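Local coordinates for amino acid adenylation domain-containing protein (Bacillus stratosphericus LAMA 585, PDB 6ULY) that probably selects a branched-chain alpha-keto acid and activates it as the acyl adenylate during nonribosomal depsipeptide synthesis, at residues V305-I310 and S379-G384; V326-F331 and F342-E347; V355-E360 and A370-T375. One frame throughout, in Å; residues are numbered along the deposited sequence.

Contact 1: residues V305-I310 and S379-G384; sequences VVPKTI and SFTELG
T381 of strand 377-381 docks on V305 and P307, which flank V306, the N-cap residue of helix 307-317 in the AMP-binding domain of the ANL superfamily. This places a β-branched strand side chain against the start of a helix. The two branches of T381 do different work. OG1 lies beside its own backbone N (chi1 -57°) and donates to V305 O at 2.7 Å; the donor stands above the carbonyl plane, 54° out of it. CG2, anti to the backbone N, serves the apolar side and approaches V305 CG1 at 3.6 Å. V305 and T381 cross at about a right angle; the valine offers its carbonyl to one branch and a methyl to the other.

P307 slides past T381 in the opposite direction, its CD 3.3 Å from T381 OG1 and CG nearly as close. Farther back along the strand, P307 CG lies 4.3 Å from S379 CB, while S379 OG turns to T357 of the adjacent strand. I310, one helical turn on, sends CD1 to within 4.3 Å of T381 CG2, and I346 touches both residues.

Farther along the chain, L383 and G384 both pair with L451, forming a classic β bulge. L383 belongs to the pocket for the keto acyl adenylate, and its side chain is about 4 Å from that ligand at the nearest atoms; V305 touches the ligand too. The residue just before the N-cap and L383, both in touch with the ligand, thus meet by plain methyl packing; their side chains run past each other in opposite directions, V305 CG2 standing 4.2 Å from L383 CD2.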
# COMPACT_ATOMS: atom_id res chain seq x y z
N VAL A 305 -16.86 -6.54 16.17
CA VAL A 305 -17.91 -6.49 17.18
C VAL A 305 -17.51 -7.43 18.30
O VAL A 305 -17.44 -8.65 18.11
CB VAL A 305 -19.28 -6.86 16.59
CG1 VAL A 305 -20.37 -6.76 17.66
CG2 VAL A 305 -19.61 -5.97 15.40
N VAL A 306 -17.24 -6.87 19.47
CA VAL A 306 -16.74 -7.65 20.61
C VAL A 306 -17.93 -8.13 21.42
O VAL A 306 -18.75 -7.31 21.85
CB VAL A 306 -15.79 -6.80 21.48
CG1 VAL A 306 -15.23 -7.64 22.62
CG2 VAL A 306 -14.67 -6.22 20.63
N PRO A 307 -18.07 -9.45 21.65
CA PRO A 307 -19.21 -9.93 22.44
C PRO A 307 -19.35 -9.26 23.80
O PRO A 307 -20.45 -8.83 24.17
CB PRO A 307 -18.94 -11.43 22.56
CG PRO A 307 -18.11 -11.76 21.36
CD PRO A 307 -17.27 -10.55 21.10
N LYS A 308 -18.26 -9.18 24.57
CA LYS A 308 -18.37 -8.63 25.91
C LYS A 308 -18.65 -7.14 25.91
O LYS A 308 -19.15 -6.62 26.91
CB LYS A 308 -17.09 -8.94 26.70
CG LYS A 308 -17.03 -10.38 27.18
CD LYS A 308 -15.76 -10.67 27.96
CE LYS A 308 -15.85 -12.01 28.69
NZ LYS A 308 -14.59 -12.36 29.40
N THR A 309 -18.36 -6.44 24.81
CA THR A 309 -18.70 -5.02 24.73
C THR A 309 -20.20 -4.82 24.59
O THR A 309 -20.80 -4.00 25.29
CB THR A 309 -17.96 -4.37 23.56
OG1 THR A 309 -16.55 -4.39 23.81
CG2 THR A 309 -18.41 -2.93 23.37
N ILE A 310 -20.83 -5.57 23.68
CA ILE A 310 -22.26 -5.39 23.44
C ILE A 310 -23.07 -5.91 24.63
O ILE A 310 -24.09 -5.32 25.00
CB ILE A 310 -22.68 -6.07 22.13
CG1 ILE A 310 -22.35 -7.56 22.15
CG2 ILE A 310 -22.01 -5.39 20.94
CD1 ILE A 310 -22.63 -8.27 20.84
N SER A 379 -14.07 -16.25 20.78
CA SER A 379 -15.48 -15.96 20.60
C SER A 379 -15.63 -14.90 19.53
O SER A 379 -15.01 -13.83 19.60
CB SER A 379 -16.11 -15.48 21.91
OG SER A 379 -16.20 -16.54 22.85
N PHE A 380 -16.47 -15.19 18.53
CA PHE A 380 -16.75 -14.27 17.45
C PHE A 380 -18.23 -13.89 17.46
O PHE A 380 -19.09 -14.69 17.83
CB PHE A 380 -16.40 -14.88 16.09
CG PHE A 380 -14.95 -15.27 15.96
CD1 PHE A 380 -13.97 -14.31 15.81
CD2 PHE A 380 -14.59 -16.61 15.96
CE1 PHE A 380 -12.64 -14.68 15.69
CE2 PHE A 380 -13.26 -16.98 15.83
CZ PHE A 380 -12.29 -16.01 15.69
N THR A 381 -18.50 -12.66 17.05
CA THR A 381 -19.87 -12.17 16.93
C THR A 381 -20.37 -12.44 15.51
O THR A 381 -19.78 -11.94 14.54
CB THR A 381 -19.95 -10.68 17.24
OG1 THR A 381 -19.44 -10.44 18.56
CG2 THR A 381 -21.39 -10.19 17.14
N GLU A 382 -21.43 -13.23 15.39
CA GLU A 382 -22.05 -13.45 14.09
C GLU A 382 -22.56 -12.13 13.53
O GLU A 382 -23.10 -11.29 14.26
CB GLU A 382 -23.20 -14.45 14.21
CG GLU A 382 -22.77 -15.87 14.54
CD GLU A 382 -23.93 -16.85 14.51
OE1 GLU A 382 -24.63 -16.99 15.53
OE2 GLU A 382 -24.13 -17.49 13.45
N LEU A 383 -22.38 -11.94 12.23
CA LEU A 383 -22.81 -10.73 11.55
C LEU A 383 -24.04 -10.96 10.68
O LEU A 383 -24.54 -10.01 10.07
CB LEU A 383 -21.66 -10.16 10.71
CG LEU A 383 -20.38 -9.88 11.52
CD1 LEU A 383 -19.32 -9.21 10.66
CD2 LEU A 383 -20.67 -9.03 12.76
N GLY A 384 -24.55 -12.19 10.62
CA GLY A 384 -25.87 -12.45 10.09
C GLY A 384 -25.87 -12.84 8.62
O GLY A 384 -24.83 -12.98 7.97

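Contact 2: residues V326-F331 and F342-E347; sequences VIRPAF and FSFAIE. With QA7 (5'-O-{(S)-hydroxy[(4-methyl-2-oxopentanoyl)oxy]phosphoryl}adenosine), chain C.
I327 O and S343 O are bridged by one water, which donates to both, at 2.6 Å from I327 O and 2.9 Å from S343 O. The same water accepts from I346 N, and these three bonds tie strand 327-333 to the chain leaving strand 338-342. The direct link is S343 N to P329 O, 2.9 Å long, in the carbonyl plane and nearly straight at 163°. Next to it A330 and F342 form an antiparallel non-hydrogen-bonded pair, the last regular step before the second strand departs from the sheet.

Side chains follow this divergence. A330 CB and the F342 ring share a sheet face, and CB comes obliquely to F342 CD1 at 3.6 Å. As the backbones diverge, the P329 ring packs on I346, its CD resting 3.5 Å from I346 CG1; I346 carries CG1 beside its backbone N (chi1 -66°). R328 extends from CG to NE and crosses F344, with CD 3.8 Å from F344 CD1. Its guanidinium plane stands 61° from the ring, too steep for a parallel stack, and its NH1 is bound instead by N207.

The strand also lines the adenylate pocket. A330 O accepts from N24, the adenine amino nitrogen of QA7, at 2.7 Å, a backbone reading of the base, while the F331 ring meets the ligand at its edge, ribose carbon C13 lying in the ring plane. D442 and S334 hold the ligand from elsewhere.

In the fold, strand 327-333 runs between 297-301 and 338-342 in the mixed sheet. I299 touches A330 and F342 on their shared face, helix 193-207 also packs on F342, and I310 of helix 307-317 covers I327 and I346.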
# COMPACT_ATOMS: atom_id res chain seq x y z
N VAL A 326 -31.76 -5.05 20.83
CA VAL A 326 -31.68 -3.96 19.87
C VAL A 326 -30.36 -3.93 19.11
O VAL A 326 -30.29 -3.32 18.04
CB VAL A 326 -31.89 -2.60 20.56
CG1 VAL A 326 -33.20 -2.58 21.33
CG2 VAL A 326 -30.71 -2.29 21.49
N ILE A 327 -29.31 -4.55 19.64
CA ILE A 327 -27.99 -4.45 19.03
C ILE A 327 -27.92 -5.41 17.84
O ILE A 327 -28.08 -6.62 18.00
CB ILE A 327 -26.88 -4.74 20.04
CG1 ILE A 327 -26.67 -3.54 20.96
CG2 ILE A 327 -25.58 -5.11 19.32
CD1 ILE A 327 -25.62 -3.74 22.03
N ARG A 328 -27.66 -4.86 16.66
CA ARG A 328 -27.59 -5.64 15.43
C ARG A 328 -26.19 -5.53 14.84
O ARG A 328 -25.86 -4.53 14.17
CB ARG A 328 -28.64 -5.17 14.43
CG ARG A 328 -30.04 -5.27 14.98
CD ARG A 328 -31.10 -4.97 13.92
NE ARG A 328 -32.41 -4.77 14.54
CZ ARG A 328 -33.48 -4.33 13.89
NH1 ARG A 328 -33.41 -4.05 12.59
NH2 ARG A 328 -34.62 -4.17 14.54
N PRO A 329 -25.31 -6.51 15.07
CA PRO A 329 -24.02 -6.51 14.37
C PRO A 329 -24.21 -6.47 12.87
O PRO A 329 -25.16 -7.04 12.32
CB PRO A 329 -23.37 -7.82 14.83
CG PRO A 329 -24.01 -8.13 16.14
CD PRO A 329 -25.42 -7.61 16.04
N ALA A 330 -23.30 -5.77 12.19
CA ALA A 330 -23.38 -5.63 10.74
C ALA A 330 -21.98 -5.46 10.18
O ALA A 330 -21.07 -5.00 10.86
CB ALA A 330 -24.27 -4.46 10.34
N PHE A 331 -21.82 -5.83 8.90
CA PHE A 331 -20.56 -5.66 8.19
C PHE A 331 -20.84 -5.11 6.80
O PHE A 331 -21.86 -5.41 6.18
CB PHE A 331 -19.79 -6.98 8.07
CG PHE A 331 -18.97 -7.09 6.81
CD1 PHE A 331 -17.72 -6.50 6.73
CD2 PHE A 331 -19.45 -7.78 5.71
CE1 PHE A 331 -16.97 -6.60 5.57
CE2 PHE A 331 -18.71 -7.88 4.56
CZ PHE A 331 -17.47 -7.28 4.48
N PHE A 342 -26.64 -8.37 8.35
CA PHE A 342 -27.17 -7.90 9.63
C PHE A 342 -27.51 -9.10 10.49
O PHE A 342 -28.15 -10.05 10.01
CB PHE A 342 -28.42 -7.03 9.43
CG PHE A 342 -28.15 -5.70 8.80
CD1 PHE A 342 -27.81 -4.61 9.58
CD2 PHE A 342 -28.27 -5.53 7.43
CE1 PHE A 342 -27.58 -3.37 9.00
CE2 PHE A 342 -28.04 -4.30 6.85
CZ PHE A 342 -27.69 -3.22 7.64
N SER A 343 -27.10 -9.07 11.75
CA SER A 343 -27.39 -10.13 12.71
C SER A 343 -28.49 -9.67 13.66
O SER A 343 -28.40 -8.60 14.26
CB SER A 343 -26.14 -10.49 13.51
OG SER A 343 -26.45 -11.37 14.58
N PHE A 344 -29.54 -10.49 13.78
CA PHE A 344 -30.69 -10.18 14.62
C PHE A 344 -30.78 -11.13 15.82
O PHE A 344 -31.87 -11.40 16.32
CB PHE A 344 -31.99 -10.25 13.83
CG PHE A 344 -31.93 -9.56 12.50
CD1 PHE A 344 -32.22 -8.22 12.39
CD2 PHE A 344 -31.58 -10.27 11.36
CE1 PHE A 344 -32.17 -7.58 11.16
CE2 PHE A 344 -31.52 -9.64 10.13
CZ PHE A 344 -31.82 -8.30 10.03
N ALA A 345 -29.64 -11.62 16.29
CA ALA A 345 -29.60 -12.69 17.27
C ALA A 345 -28.95 -12.31 18.59
O ALA A 345 -28.91 -13.13 19.51
CB ALA A 345 -28.86 -13.91 16.70
N ILE A 346 -28.41 -11.09 18.71
CA ILE A 346 -27.78 -10.68 19.96
C ILE A 346 -28.86 -10.43 21.01
O ILE A 346 -29.85 -9.74 20.75
CB ILE A 346 -26.92 -9.42 19.74
CG1 ILE A 346 -25.73 -9.74 18.82
CG2 ILE A 346 -26.45 -8.85 21.07
CD1 ILE A 346 -24.74 -10.74 19.40
N GLU A 347 -28.67 -11.00 22.20
CA GLU A 347 -29.65 -10.93 23.27
C GLU A 347 -28.94 -10.70 24.60
O GLU A 347 -27.99 -11.42 24.92
CB GLU A 347 -30.49 -12.21 23.34
CG GLU A 347 -31.38 -12.43 22.14
CD GLU A 347 -31.95 -13.83 22.09
OE1 GLU A 347 -31.48 -14.70 22.86
OE2 GLU A 347 -32.87 -14.07 21.28
C01 QA7 C . -21.78 -1.71 8.58
C02 QA7 C . -21.06 -0.50 8.14
C03 QA7 C . -21.90 0.29 7.17
C04 QA7 C . -19.73 -0.99 7.67
C05 QA7 C . -19.14 -0.37 6.44
C06 QA7 C . -17.75 0.16 6.48
C10 QA7 C . -14.87 -1.52 5.51
C11 QA7 C . -14.07 -2.37 6.23
C12 QA7 C . -14.41 -3.87 5.85
C13 QA7 C . -14.13 -4.51 6.86
C14 QA7 C . -14.32 -3.49 8.14
C16 QA7 C . -16.65 -3.37 8.61
C18 QA7 C . -16.88 -4.83 10.14
C19 QA7 C . -17.27 -5.71 11.15
C21 QA7 C . -15.17 -6.45 11.33
C23 QA7 C . -15.60 -4.81 9.79
N15 QA7 C . -15.48 -3.88 8.84
N17 QA7 C . -17.52 -3.93 9.40
N20 QA7 C . -16.40 -6.49 11.69
N22 QA7 C . -14.75 -5.65 10.42
N24 QA7 C . -18.61 -5.76 11.53
O07 QA7 C . -17.11 0.62 5.38
O09 QA7 C . -14.59 -0.19 5.76
O25 QA7 C . -14.42 -2.33 7.68
O26 QA7 C . -12.76 -4.92 6.98
O27 QA7 C . -13.76 -4.42 4.61
O28 QA7 C . -15.34 2.21 5.66
O29 QA7 C . -15.32 0.96 3.81
O30 QA7 C . -17.21 0.17 7.47
O31 QA7 C . -19.75 -0.34 5.48
P08 QA7 C . -15.56 0.90 5.19
O HOH W 1 -29.20 -8.71 17.05

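Contact 3: residues V355-E360 and A370-T375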
# COMPACT_ATOMS: atom_id res chain seq x y z
N VAL A 355 -23.39 -15.47 19.07
CA VAL A 355 -21.96 -15.44 19.33
C VAL A 355 -21.45 -16.87 19.25
O VAL A 355 -22.02 -17.77 19.87
CB VAL A 355 -21.64 -14.82 20.71
CG1 VAL A 355 -20.14 -14.83 20.97
CG2 VAL A 355 -22.19 -13.41 20.80
N LEU A 356 -20.37 -17.08 18.49
CA LEU A 356 -19.81 -18.40 18.26
C LEU A 356 -18.45 -18.50 18.93
O LEU A 356 -17.62 -17.60 18.79
CB LEU A 356 -19.67 -18.68 16.76
CG LEU A 356 -20.98 -18.70 15.97
CD1 LEU A 356 -20.69 -18.71 14.47
CD2 LEU A 356 -21.82 -19.90 16.36
N THR A 357 -18.23 -19.60 19.64
CA THR A 357 -16.96 -19.86 20.32
C THR A 357 -16.39 -21.17 19.81
O THR A 357 -17.11 -22.16 19.68
CB THR A 357 -17.15 -19.90 21.84
OG1 THR A 357 -17.39 -18.58 22.33
CG2 THR A 357 -15.91 -20.47 22.52
N PHE A 358 -15.08 -21.16 19.53
CA PHE A 358 -14.41 -22.32 18.97
C PHE A 358 -13.07 -22.53 19.66
O PHE A 358 -12.54 -21.64 20.33
CB PHE A 358 -14.16 -22.15 17.46
CG PHE A 358 -15.39 -21.87 16.66
CD1 PHE A 358 -16.26 -22.89 16.31
CD2 PHE A 358 -15.68 -20.58 16.24
CE1 PHE A 358 -17.39 -22.63 15.56
CE2 PHE A 358 -16.81 -20.31 15.50
CZ PHE A 358 -17.67 -21.34 15.16
N GLU A 359 -12.53 -23.73 19.49
CA GLU A 359 -11.19 -24.02 19.98
C GLU A 359 -10.16 -23.25 19.17
O GLU A 359 -10.27 -23.13 17.95
CB GLU A 359 -10.91 -25.52 19.90
CG GLU A 359 -10.01 -26.06 21.00
CD GLU A 359 -10.73 -26.20 22.33
OE1 GLU A 359 -11.98 -26.23 22.33
OE2 GLU A 359 -10.05 -26.29 23.37
N GLU A 360 -9.16 -22.69 19.86
CA GLU A 360 -8.08 -22.00 19.16
C GLU A 360 -7.31 -22.95 18.25
O GLU A 360 -6.75 -22.52 17.23
CB GLU A 360 -7.13 -21.35 20.16
CG GLU A 360 -7.60 -20.00 20.68
CD GLU A 360 -6.60 -19.34 21.62
OE1 GLU A 360 -6.54 -18.10 21.65
OE2 GLU A 360 -5.87 -20.07 22.32
N ALA A 370 -16.77 -24.89 21.10
CA ALA A 370 -16.37 -25.13 22.47
C ALA A 370 -17.10 -24.15 23.37
O ALA A 370 -17.66 -23.15 22.90
CB ALA A 370 -14.85 -25.00 22.65
N GLU A 371 -17.11 -24.45 24.66
CA GLU A 371 -17.61 -23.53 25.66
C GLU A 371 -16.48 -22.59 26.06
O GLU A 371 -15.35 -23.04 26.30
CB GLU A 371 -18.15 -24.29 26.88
CG GLU A 371 -19.43 -25.06 26.61
CD GLU A 371 -20.66 -24.38 27.18
OE1 GLU A 371 -20.87 -24.46 28.41
OE2 GLU A 371 -21.41 -23.75 26.40
N ALA A 372 -16.78 -21.29 26.11
CA ALA A 372 -15.74 -20.30 26.34
C ALA A 372 -14.96 -20.61 27.61
O ALA A 372 -15.53 -21.00 28.63
CB ALA A 372 -16.35 -18.90 26.42
N ARG A 373 -13.64 -20.44 27.54
CA ARG A 373 -12.74 -20.71 28.65
C ARG A 373 -11.76 -19.55 28.77
O ARG A 373 -11.65 -18.69 27.89
CB ARG A 373 -11.99 -22.03 28.46
CG ARG A 373 -12.89 -23.24 28.27
CD ARG A 373 -12.08 -24.52 28.24
NE ARG A 373 -10.77 -24.32 27.62
CZ ARG A 373 -10.46 -24.61 26.36
NH1 ARG A 373 -9.24 -24.37 25.92
NH2 ARG A 373 -11.36 -25.16 25.55
N GLU A 374 -11.02 -19.54 29.88
CA GLU A 374 -10.06 -18.46 30.13
C GLU A 374 -9.02 -18.39 29.01
O GLU A 374 -8.63 -17.29 28.59
CB GLU A 374 -9.38 -18.66 31.48
CG GLU A 374 -10.34 -19.00 32.61
CD GLU A 374 -9.67 -18.99 33.97
OE1 GLU A 374 -9.73 -17.95 34.66
OE2 GLU A 374 -9.07 -20.02 34.35
N THR A 375 -8.57 -19.54 28.52
CA THR A 375 -7.60 -19.60 27.44
C THR A 375 -7.96 -20.75 26.51
O THR A 375 -8.67 -21.69 26.89
CB THR A 375 -6.17 -19.80 27.96
OG1 THR A 375 -6.08 -21.03 28.68
CG2 THR A 375 -5.75 -18.64 28.87
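T357 and A370 make the close part of this surface contact, where the chain that has left strand 355-359 returns across it at 90°. A370 N donates to T357 O at 3.1 Å, from 44° above the carbonyl plane. T357 CG2, anti to its backbone N, lies 3.2 Å from A370 O, and its OG1 is engaged by S379 of the partner strand. A370 CB in turn approaches E359 OE1 at 3.1 Å, so the small alanine is held between the strand backbone and a carboxylate.

Outward the contact thins. A372 CB reaches T357 CG2 only at 4.2 Å, and A372 and R373 on this side are exposed. Here R373, its chain bent at chi3, meets E359 with its guanidinium edge; the glutamate chain is itself bent at chi2. R373 NH2 makes the salt bridge to E359 OE2 at 2.8 Å, reaching that oxygen on its syn side but out of the carboxylate plane; NH1 adds a weak bond to the same oxygen.

One carboxylate oxygen thus receives both donors, with the two planes 28° apart. Such a charge pair at the surface is probably partly screened by solvent, and because both guanidinium nitrogens use one oxygen it is not a two-oxygen, two-nitrogen bidentate pair.

How the contacts relate
Along the chain, contact 1 spans the other two: 305-310 comes first, contact 2 and then contact 3 follow in series, and 379-384 closes the span. Contacts 1 and 2 have centres about 9 Å apart and touch where T381 and L383 meet P329 and F331; both reach the adenylate pocket. Contact 3 lies farther out, its centre about 13 Å from contact 1 and about 20 Å from contact 2. It shares with contact 1 the two-stranded antiparallel sheet of 355-359 and 377-381, and meets contact 2 through I346 and V355. The three therefore run from the pocket to the surface, all on one side of the chain's centre.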